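Local coordinates for cellulase (Xanthomonas axonopodis pv. citri, PDB 4W7W), which probably hydrolyses the beta-1,4-glucosidic bonds of cellulose and its oligosaccharides, at residues 73-78 and 85-90; 221-226 and 249-254. All blocks are in the same frame, centred on the assembly; numbering follows the deposited sequence.

Contact 1: residues 73-78 and 85-90; sequences ERVQPE and QAQLGL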
ATOM      1  N   GLU A  73     -13.715  -6.825   4.921  1.00  6.44           N
ATOM      2  CA  GLU A  73     -14.750  -7.763   5.333  1.00  7.38           C
ATOM      3  C   GLU A  73     -14.388  -8.543   6.581  1.00  7.04           C
ATOM      4  O   GLU A  73     -15.284  -9.016   7.292  1.00  7.96           O
ATOM      5  CB  GLU A  73     -15.043  -8.750   4.214  1.00  8.30           C
ATOM      6  CG  GLU A  73     -15.547  -8.120   2.923  1.00  9.53           C
ATOM      7  CD  GLU A  73     -14.457  -7.690   1.947  1.00  9.72           C
ATOM      8  OE1 GLU A  73     -13.264  -7.605   2.310  1.00  8.19           O
ATOM      9  OE2 GLU A  73     -14.807  -7.379   0.789  1.00 11.78           O
ATOM     10  N   ARG A  74     -13.082  -8.719   6.830  1.00  6.59           N
ATOM     11  CA  ARG A  74     -12.627  -9.451   8.000  1.00  6.36           C
ATOM     12  C   ARG A  74     -12.516  -8.558   9.229  1.00  6.42           C
ATOM     13  O   ARG A  74     -12.761  -9.042  10.344  1.00  7.62           O
ATOM     14  CB  ARG A  74     -11.306 -10.174   7.710  1.00  6.68           C
ATOM     15  CG  ARG A  74     -11.497 -11.289   6.702  1.00  7.04           C
ATOM     16  CD  ARG A  74     -10.224 -12.071   6.391  1.00  7.54           C
ATOM     17  NE  ARG A  74     -10.553 -13.185   5.506  1.00  7.39           N
ATOM     18  CZ  ARG A  74      -9.799 -13.645   4.514  1.00  7.55           C
ATOM     19  NH1 ARG A  74      -8.592 -13.160   4.267  1.00  7.18           N
ATOM     20  NH2 ARG A  74     -10.273 -14.629   3.759  1.00  8.98           N
ATOM     21  N   VAL A  75     -12.193  -7.269   9.051  1.00  6.41           N
ATOM     22  CA  VAL A  75     -12.130  -6.380  10.199  1.00  6.69           C
ATOM     23  C   VAL A  75     -13.480  -5.761  10.542  1.00  6.78           C
ATOM     24  O   VAL A  75     -13.689  -5.332  11.675  1.00  7.18           O
ATOM     25  CB  VAL A  75     -11.039  -5.301  10.000  1.00  7.56           C
ATOM     26  CG1 VAL A  75     -11.514  -4.152   9.132  1.00  7.53           C
ATOM     27  CG2 VAL A  75     -10.520  -4.800  11.335  1.00  8.37           C
ATOM     28  N   GLN A  76     -14.392  -5.702   9.572  1.00  6.68           N
ATOM     29  CA  GLN A  76     -15.719  -5.091   9.774  1.00  7.13           C
ATOM     30  C   GLN A  76     -16.732  -5.931   9.033  1.00  7.47           C
ATOM     31  O   GLN A  76     -17.050  -5.637   7.886  1.00  8.02           O
ATOM     32  CB  GLN A  76     -15.751  -3.632   9.301  1.00  7.00           C
ATOM     33  CG  GLN A  76     -16.996  -2.903   9.772  1.00  7.06           C
ATOM     34  CD  GLN A  76     -17.108  -1.476   9.242  1.00  7.52           C
ATOM     35  OE1 GLN A  76     -16.668  -1.170   8.129  1.00  8.16           O
ATOM     36  NE2 GLN A  76     -17.682  -0.595  10.029  1.00  8.16           N
ATOM     37  N   PRO A  77     -17.251  -6.987   9.699  1.00  8.27           N
ATOM     38  CA  PRO A  77     -18.077  -7.967   8.991  1.00  9.50           C
ATOM     39  C   PRO A  77     -19.460  -7.492   8.554  1.00  9.25           C
ATOM     40  O   PRO A  77     -20.106  -8.173   7.760  1.00 10.51           O
ATOM     41  CB  PRO A  77     -18.197  -9.135   9.983  1.00 12.19           C
ATOM     42  CG  PRO A  77     -17.165  -8.917  11.013  1.00 13.95           C
ATOM     43  CD  PRO A  77     -16.810  -7.472  11.018  1.00  9.23           C
ATOM     44  N   GLU A  78     -19.897  -6.335   9.040  1.00  9.67           N
ATOM     45  CA  GLU A  78     -21.109  -5.686   8.539  1.00 10.42           C
ATOM     46  C   GLU A  78     -20.795  -4.239   8.286  1.00 10.71           C
ATOM     47  O   GLU A  78     -20.178  -3.583   9.124  1.00 10.90           O
ATOM     48  CB  GLU A  78     -22.226  -5.792   9.555  1.00 12.86           C
ATOM     49  CG  GLU A  78     -22.727  -7.203   9.760  1.00 18.22           C
ATOM     50  CD  GLU A  78     -23.515  -7.742   8.572  1.00 22.68           C
ATOM     51  OE1 GLU A  78     -23.978  -6.932   7.728  0.70 28.48           O
ATOM     52  OE2 GLU A  78     -23.668  -8.976   8.476  0.50 33.99           O
ATOM     53  N   GLN A  85     -13.353  -7.962  16.907  1.00  8.94           N
ATOM     54  CA  GLN A  85     -12.312  -7.825  17.921  1.00  9.47           C
ATOM     55  C   GLN A  85     -11.150  -8.782  17.705  1.00  8.88           C
ATOM     56  O   GLN A  85     -10.006  -8.428  17.968  1.00  9.06           O
ATOM     57  CB  GLN A  85     -12.891  -7.966  19.322  1.00 10.57           C
ATOM     58  CG  GLN A  85     -13.860  -6.853  19.668  1.00 12.36           C
ATOM     59  CD  GLN A  85     -13.255  -5.473  19.551  1.00 13.30           C
ATOM     60  OE1 GLN A  85     -13.695  -4.651  18.729  1.00 19.77           O
ATOM     61  NE2 GLN A  85     -12.220  -5.221  20.318  1.00 15.41           N
ATOM     62  N   ALA A  86     -11.420  -9.982  17.214  1.00  8.91           N
ATOM     63  CA  ALA A  86     -10.320 -10.913  16.932  1.00  9.26           C
ATOM     64  C   ALA A  86      -9.434 -10.368  15.824  1.00  7.88           C
ATOM     65  O   ALA A  86      -8.210 -10.431  15.931  1.00  7.85           O
ATOM     66  CB  ALA A  86     -10.841 -12.289  16.561  1.00 10.14           C
ATOM     67  N   GLN A  87     -10.034  -9.806  14.775  1.00  7.51           N
ATOM     68  CA  GLN A  87      -9.240  -9.268  13.692  1.00  7.14           C
ATOM     69  C   GLN A  87      -8.426  -8.058  14.154  1.00  6.85           C
ATOM     70  O   GLN A  87      -7.257  -7.918  13.827  1.00  7.08           O
ATOM     71  CB  GLN A  87     -10.111  -8.910  12.500  1.00  7.09           C
ATOM     72  CG  GLN A  87      -9.329  -8.744  11.210  1.00  6.88           C
ATOM     73  CD  GLN A  87      -8.841 -10.021  10.533  1.00  7.44           C
ATOM     74  OE1 GLN A  87      -8.041  -9.940   9.608  1.00  7.78           O
ATOM     75  NE2 GLN A  87      -9.337 -11.174  10.931  1.00  8.66           N
ATOM     76  N   LEU A  88      -9.078  -7.183  14.919  1.00  7.63           N
ATOM     77  CA  LEU A  88      -8.392  -6.035  15.470  1.00  8.21           C
ATOM     78  C   LEU A  88      -7.223  -6.487  16.336  1.00  7.90           C
ATOM     79  O   LEU A  88      -6.147  -5.889  16.317  1.00  8.26           O
ATOM     80  CB  LEU A  88      -9.382  -5.194  16.251  1.00  9.00           C
ATOM     81  CG  LEU A  88      -8.851  -3.920  16.859  1.00 10.75           C
ATOM     82  CD1 LEU A  88      -8.312  -2.997  15.769  1.00 11.95           C
ATOM     83  CD2 LEU A  88      -9.964  -3.283  17.668  1.00 11.36           C
ATOM     84  N   GLY A  89      -7.431  -7.547  17.103  1.00  7.87           N
ATOM     85  CA  GLY A  89      -6.371  -8.073  17.938  1.00  7.80           C
ATOM     86  C   GLY A  89      -5.168  -8.545  17.144  1.00  7.38           C
ATOM     87  O   GLY A  89      -4.035  -8.339  17.548  1.00  7.88           O
ATOM     88  N   LEU A  90      -5.420  -9.171  15.998  1.00  7.05           N
ATOM     89  CA  LEU A  90      -4.341  -9.616  15.127  1.00  6.84           C
ATOM     90  C   LEU A  90      -3.557  -8.428  14.603  1.00  6.44           C
ATOM     91  O   LEU A  90      -2.321  -8.455  14.545  1.00  6.76           O
ATOM     92  CB  LEU A  90      -4.905 -10.462  13.983  1.00  7.28           C
ATOM     93  CG  LEU A  90      -5.395 -11.848  14.423  1.00  8.12           C
ATOM     94  CD1 LEU A  90      -6.345 -12.450  13.402  1.00  8.69           C
ATOM     95  CD2 LEU A  90      -4.224 -12.793  14.666  1.00  9.80           C
TER
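The flat side-chain amide of Gln87 receives Arg74 on one face: CB of Arg74 sits almost squarely over the amide carbon, 3.8 Å from Gln87 CD and 3.9 Å from Gln87 NE2. Its OE1 is hydrogen-bonded to the hydroxyl of Tyr49. The contact belongs to a beta-to-alpha connection of the (beta/alpha)8 barrel: the one-turn helix 72-75, which follows strand 65-70, is packed against the first turns of helix 85-100. Beyond CB the two side chains part. The arginine chain runs out extended to a second flat group, its guanidinium, whose nitrogens are hydrogen-bonded to the carbonyls of Ala32, Phe34, Lys38 and Pro40. That set of backbone acceptors would hold its rotation and tie helix 72-75 to the segment carrying the sugar-pocket residue Phe34. Gln87 reaches across with CG anti to its own N (chi1 -163°) and then bends at chi2 (75°), which turns the amide so that its face meets Arg74 CB. Nearer the backbone, Arg74 O lies 3.4 Å from Gln87 CB, the carbonyl resting on the aliphatic part of the glutamine. Asp84 joins the two sides, pairing with the backbone of Val75 and accepting the N-H of Gln87 on its carboxylate. Val75, which also touches Leu133 of helix 127-141, crosses Gln87 at about a right angle, its CG2 4.1 Å from Gln87 CG.

Contact 2: residues 221-226 and 249-254; sequences FEAHQY and QGFTSW. With BGC (beta-D-glucopyranose), chain C.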
ATOM      1  N   PHE A 221       0.308  10.754  -1.377  1.00  4.98           N
ATOM      2  CA  PHE A 221      -0.389  10.054  -2.435  1.00  5.08           C
ATOM      3  C   PHE A 221       0.319   8.739  -2.707  1.00  5.05           C
ATOM      4  O   PHE A 221       1.524   8.707  -2.994  1.00  5.61           O
ATOM      5  CB  PHE A 221      -0.486  10.946  -3.673  1.00  5.10           C
ATOM      6  CG  PHE A 221      -1.447  12.063  -3.444  1.00  5.24           C
ATOM      7  CD1 PHE A 221      -2.795  11.876  -3.656  1.00  5.73           C
ATOM      8  CD2 PHE A 221      -1.029  13.255  -2.860  1.00  6.52           C
ATOM      9  CE1 PHE A 221      -3.712  12.866  -3.347  1.00  7.01           C
ATOM     10  CE2 PHE A 221      -1.940  14.256  -2.548  1.00  7.82           C
ATOM     11  CZ  PHE A 221      -3.272  14.053  -2.809  1.00  7.51           C
ATOM     12  N   GLU A 222      -0.444   7.662  -2.611  1.00  4.90           N
ATOM     13  CA  GLU A 222       0.063   6.319  -2.845  1.00  5.09           C
ATOM     14  C   GLU A 222      -0.118   5.938  -4.301  1.00  5.10           C
ATOM     15  O   GLU A 222      -1.244   5.945  -4.789  1.00  5.83           O
ATOM     16  CB  GLU A 222      -0.702   5.328  -1.953  1.00  5.66           C
ATOM     17  CG  GLU A 222      -0.251   3.889  -2.152  1.00  5.52           C
ATOM     18  CD  GLU A 222      -0.959   2.915  -1.244  1.00  5.62           C
ATOM     19  OE1 GLU A 222      -1.392   3.336  -0.151  1.00  6.43           O
ATOM     20  OE2 GLU A 222      -1.050   1.718  -1.626  1.00  6.01           O
ATOM     21  N   ALA A 223       0.992   5.579  -4.945  1.00  4.86           N
ATOM     22  CA  ALA A 223       0.975   5.048  -6.297  1.00  4.92           C
ATOM     23  C   ALA A 223       1.612   3.661  -6.271  1.00  4.94           C
ATOM     24  O   ALA A 223       2.382   3.342  -5.362  1.00  5.13           O
ATOM     25  CB  ALA A 223       1.717   5.953  -7.268  1.00  6.05           C
ATOM     26  N   HIS A 224       1.246   2.838  -7.251  1.00  4.78           N
ATOM     27  CA  HIS A 224       1.851   1.523  -7.453  1.00  4.87           C
ATOM     28  C   HIS A 224       2.480   1.503  -8.821  1.00  5.02           C
ATOM     29  O   HIS A 224       2.008   2.179  -9.730  1.00  5.89           O
ATOM     30  CB  HIS A 224       0.816   0.403  -7.376  1.00  5.18           C
ATOM     31  CG  HIS A 224       0.196   0.266  -6.020  1.00  4.92           C
ATOM     32  ND1 HIS A 224      -0.707  -0.726  -5.715  1.00  5.38           N
ATOM     33  CD2 HIS A 224       0.364   0.991  -4.891  1.00  4.86           C
ATOM     34  CE1 HIS A 224      -1.086  -0.584  -4.453  1.00  5.43           C
ATOM     35  NE2 HIS A 224      -0.439   0.439  -3.930  1.00  5.08           N
ATOM     36  N   GLN A 225       3.547   0.726  -9.001  1.00  5.38           N
ATOM     37  CA  GLN A 225       4.166   0.640 -10.322  1.00  5.71           C
ATOM     38  C   GLN A 225       4.825  -0.706 -10.534  1.00  6.18           C
ATOM     39  O   GLN A 225       5.769  -1.082  -9.850  1.00  6.91           O
ATOM     40  CB  GLN A 225       5.193   1.750 -10.551  1.00  6.32           C
ATOM     41  CG  GLN A 225       5.669   1.832 -11.993  1.00  6.59           C
ATOM     42  CD  GLN A 225       4.537   2.156 -12.930  1.00  6.88           C
ATOM     43  OE1 GLN A 225       3.848   3.154 -12.756  1.00  7.37           O
ATOM     44  NE2 GLN A 225       4.337   1.326 -13.945  1.00  7.80           N
ATOM     45  N   TYR A 226       4.313  -1.406 -11.538  1.00  6.84           N
ATOM     46  CA  TYR A 226       4.898  -2.648 -12.033  1.00  7.01           C
ATOM     47  C   TYR A 226       5.416  -2.424 -13.450  1.00  7.36           C
ATOM     48  O   TYR A 226       5.053  -1.447 -14.110  1.00  8.95           O
ATOM     49  CB  TYR A 226       3.850  -3.765 -11.963  1.00  7.89           C
ATOM     50  CG  TYR A 226       3.489  -4.140 -10.542  1.00  7.49           C
ATOM     51  CD1 TYR A 226       4.255  -5.043  -9.826  1.00  8.40           C
ATOM     52  CD2 TYR A 226       2.379  -3.586  -9.902  1.00  7.69           C
ATOM     53  CE1 TYR A 226       3.931  -5.390  -8.522  1.00  8.49           C
ATOM     54  CE2 TYR A 226       2.059  -3.933  -8.586  1.00  7.93           C
ATOM     55  CZ  TYR A 226       2.842  -4.846  -7.902  1.00  7.70           C
ATOM     56  OH  TYR A 226       2.577  -5.234  -6.614  1.00  7.87           O
ATOM     57  N   GLN A 249       8.090   9.371 -13.526  1.00  7.10           N
ATOM     58  CA  GLN A 249       8.404  10.785 -13.734  1.00  7.94           C
ATOM     59  C   GLN A 249       7.180  11.697 -13.690  1.00  7.20           C
ATOM     60  O   GLN A 249       7.236  12.760 -13.083  1.00  7.83           O
ATOM     61  CB  GLN A 249       9.160  11.017 -15.052  1.00  9.42           C
ATOM     62  CG  GLN A 249      10.569  10.502 -15.001  1.00 11.48           C
ATOM     63  CD  GLN A 249      11.398  10.986 -16.162  1.00 18.09           C
ATOM     64  OE1 GLN A 249      11.100  12.020 -16.779  1.00 20.30           O
ATOM     65  NE2 GLN A 249      12.452  10.280 -16.441  1.00 20.23           N
ATOM     66  N   GLY A 250       6.102  11.337 -14.389  1.00  7.26           N
ATOM     67  CA  GLY A 250       4.934  12.216 -14.442  1.00  7.26           C
ATOM     68  C   GLY A 250       4.272  12.431 -13.084  1.00  6.80           C
ATOM     69  O   GLY A 250       3.913  13.551 -12.721  1.00  6.85           O
ATOM     70  N   PHE A 251       4.159  11.338 -12.330  1.00  6.62           N
ATOM     71  CA  PHE A 251       3.649  11.378 -10.971  1.00  6.41           C
ATOM     72  C   PHE A 251       4.556  12.201 -10.072  1.00  5.81           C
ATOM     73  O   PHE A 251       4.063  13.029  -9.295  1.00  6.12           O
ATOM     74  CB  PHE A 251       3.475   9.944 -10.467  1.00  6.20           C
ATOM     75  CG  PHE A 251       3.015   9.838  -9.043  1.00  6.13           C
ATOM     76  CD1 PHE A 251       1.719  10.170  -8.674  1.00  6.42           C
ATOM     77  CD2 PHE A 251       3.876   9.398  -8.054  1.00  6.69           C
ATOM     78  CE1 PHE A 251       1.310  10.041  -7.360  1.00  7.13           C
ATOM     79  CE2 PHE A 251       3.468   9.277  -6.739  1.00  6.59           C
ATOM     80  CZ  PHE A 251       2.177   9.591  -6.402  1.00  5.88           C
ATOM     81  N   THR A 252       5.865  11.991 -10.187  1.00  6.30           N
ATOM     82  CA  THR A 252       6.818  12.756  -9.391  1.00  6.40           C
ATOM     83  C   THR A 252       6.663  14.251  -9.658  1.00  6.55           C
ATOM     84  O   THR A 252       6.643  15.071  -8.733  1.00  6.72           O
ATOM     85  CB  THR A 252       8.247  12.282  -9.704  1.00  6.89           C
ATOM     86  OG1 THR A 252       8.368  10.902  -9.350  1.00  7.34           O
ATOM     87  CG2 THR A 252       9.296  13.072  -8.963  1.00  8.08           C
ATOM     88  N   SER A 253       6.517  14.615 -10.933  1.00  6.55           N
ATOM     89  CA  SER A 253       6.338  16.021 -11.262  1.00  7.04           C
ATOM     90  C   SER A 253       5.038  16.568 -10.665  1.00  6.76           C
ATOM     91  O   SER A 253       5.003  17.679 -10.157  1.00  7.30           O
ATOM     92  CB  SER A 253       6.347  16.249 -12.774  1.00  8.41           C
ATOM     93  OG  SER A 253       6.462  17.626 -13.076  1.00 10.80           O
ATOM     94  N   TRP A 254       3.964  15.782 -10.750  1.00  6.28           N
ATOM     95  CA  TRP A 254       2.680  16.196 -10.186  1.00  6.36           C
ATOM     96  C   TRP A 254       2.808  16.469  -8.689  1.00  5.98           C
ATOM     97  O   TRP A 254       2.274  17.453  -8.182  1.00  6.42           O
ATOM     98  CB  TRP A 254       1.631  15.133 -10.466  1.00  6.38           C
ATOM     99  CG  TRP A 254       0.289  15.477  -9.934  1.00  6.86           C
ATOM    100  CD1 TRP A 254      -0.652  16.257 -10.541  1.00  7.11           C
ATOM    101  CD2 TRP A 254      -0.273  15.077  -8.676  1.00  7.19           C
ATOM    102  NE1 TRP A 254      -1.762  16.361  -9.740  1.00  7.94           N
ATOM    103  CE2 TRP A 254      -1.559  15.635  -8.598  1.00  8.34           C
ATOM    104  CE3 TRP A 254       0.181  14.297  -7.609  1.00  8.81           C
ATOM    105  CZ2 TRP A 254      -2.393  15.440  -7.498  1.00  9.67           C
ATOM    106  CZ3 TRP A 254      -0.658  14.101  -6.526  1.00 10.22           C
ATOM    107  CH2 TRP A 254      -1.925  14.663  -6.483  1.00 10.49           C
TER
HETATM  108  C2  BGC C   3      -4.441  -6.125 -11.882  1.00 17.18           C
HETATM  109  C3  BGC C   3      -4.363  -6.133 -10.362  1.00 16.18           C
HETATM  110  C4  BGC C   3      -3.004  -5.637  -9.879  1.00 15.52           C
HETATM  111  C5  BGC C   3      -2.675  -4.302 -10.537  1.00 14.71           C
HETATM  112  C6  BGC C   3      -1.258  -3.856 -10.230  1.00 14.46           C
HETATM  113  C1  BGC C   3      -4.072  -4.745 -12.390  1.00 15.43           C
HETATM  114  O2  BGC C   3      -5.760  -6.445 -12.338  1.00 20.51           O
HETATM  115  O3  BGC C   3      -4.580  -7.462  -9.886  1.00 20.20           O
HETATM  116  O4  BGC C   3      -2.975  -5.550  -8.453  1.00 14.46           O
HETATM  117  O5  BGC C   3      -2.756  -4.412 -11.958  1.00 14.11           O
HETATM  118  O6  BGC C   3      -0.950  -2.635 -10.909  1.00 14.89           O
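Glu222 OE2 is gripped by two partners on the side of strand 221-226 turned from the helix, while Phe221 and Ala223 on the other side meet Phe251 and Trp254. One partner is His224, whose NE2 donates a 2.7 Å bond to Glu222 OE2, in the imidazole plane and onto the anti lone pair; the other is Arg67, through a salt bridge. The ring's second nitrogen, ND1, is hydrogen-bonded to Glu154, which also binds the sugar, so the imidazole is fixed from both ends. The segments are the strand and helix of a beta-alpha-beta unit of the (beta/alpha)8 barrel, nearly antiparallel at 170° with axes 10.9 Å apart. Between them Trp254 presents the edge of its six-membered ring to the face of Phe221, a T-shaped pair with planes at 88° and ring centroids 5.0 Å apart. The indole comes down with CG anti to its backbone N (chi1 -180°), which sets CH2 over the centre of the phenyl; its NE1 is held by Glu210. Phe251 also faces the strand: Ala223 CB makes a CH-pi contact over its face, 3.9 Å from the centroid, and Phe221 O meets the ring edge 3.6 Å from Phe251 CZ. At the other end of segment 221-226, Tyr226, hydrogen-bonded to Glu266 through its hydroxyl, touches the glucose obliquely, CD2 3.6 Å from sugar O6. One short strand thus separates two chemistries: aromatic and methyl packing against the helix, and toward the glycan a polar chain that runs from Arg67 through Glu222 and His224 to Glu154.

From the N terminus the chain passes strand 24-29 and helix 52-60, then strand 65-70 and helix 72-75; after a nine-residue connection, 76-84, it starts helix 85-100, and contact 1 closes this short excursion. The barrel then continues through strands 104-109, 147-150 and 183-186 before strand 219-226 opens contact 2, which closes 22 residues later on helix 243-258, ahead of strand 262-268. The two contacts are in series, neither nested nor crossed. The centres of contact 1 and contact 2 lie about 31 Å apart, on opposite sides of the chain's centre. Contact 1 joins two helices on the barrel's periphery; contact 2 fastens an outer helix to the parallel sheet itself, on a strand that also borders the sugar-binding cleft.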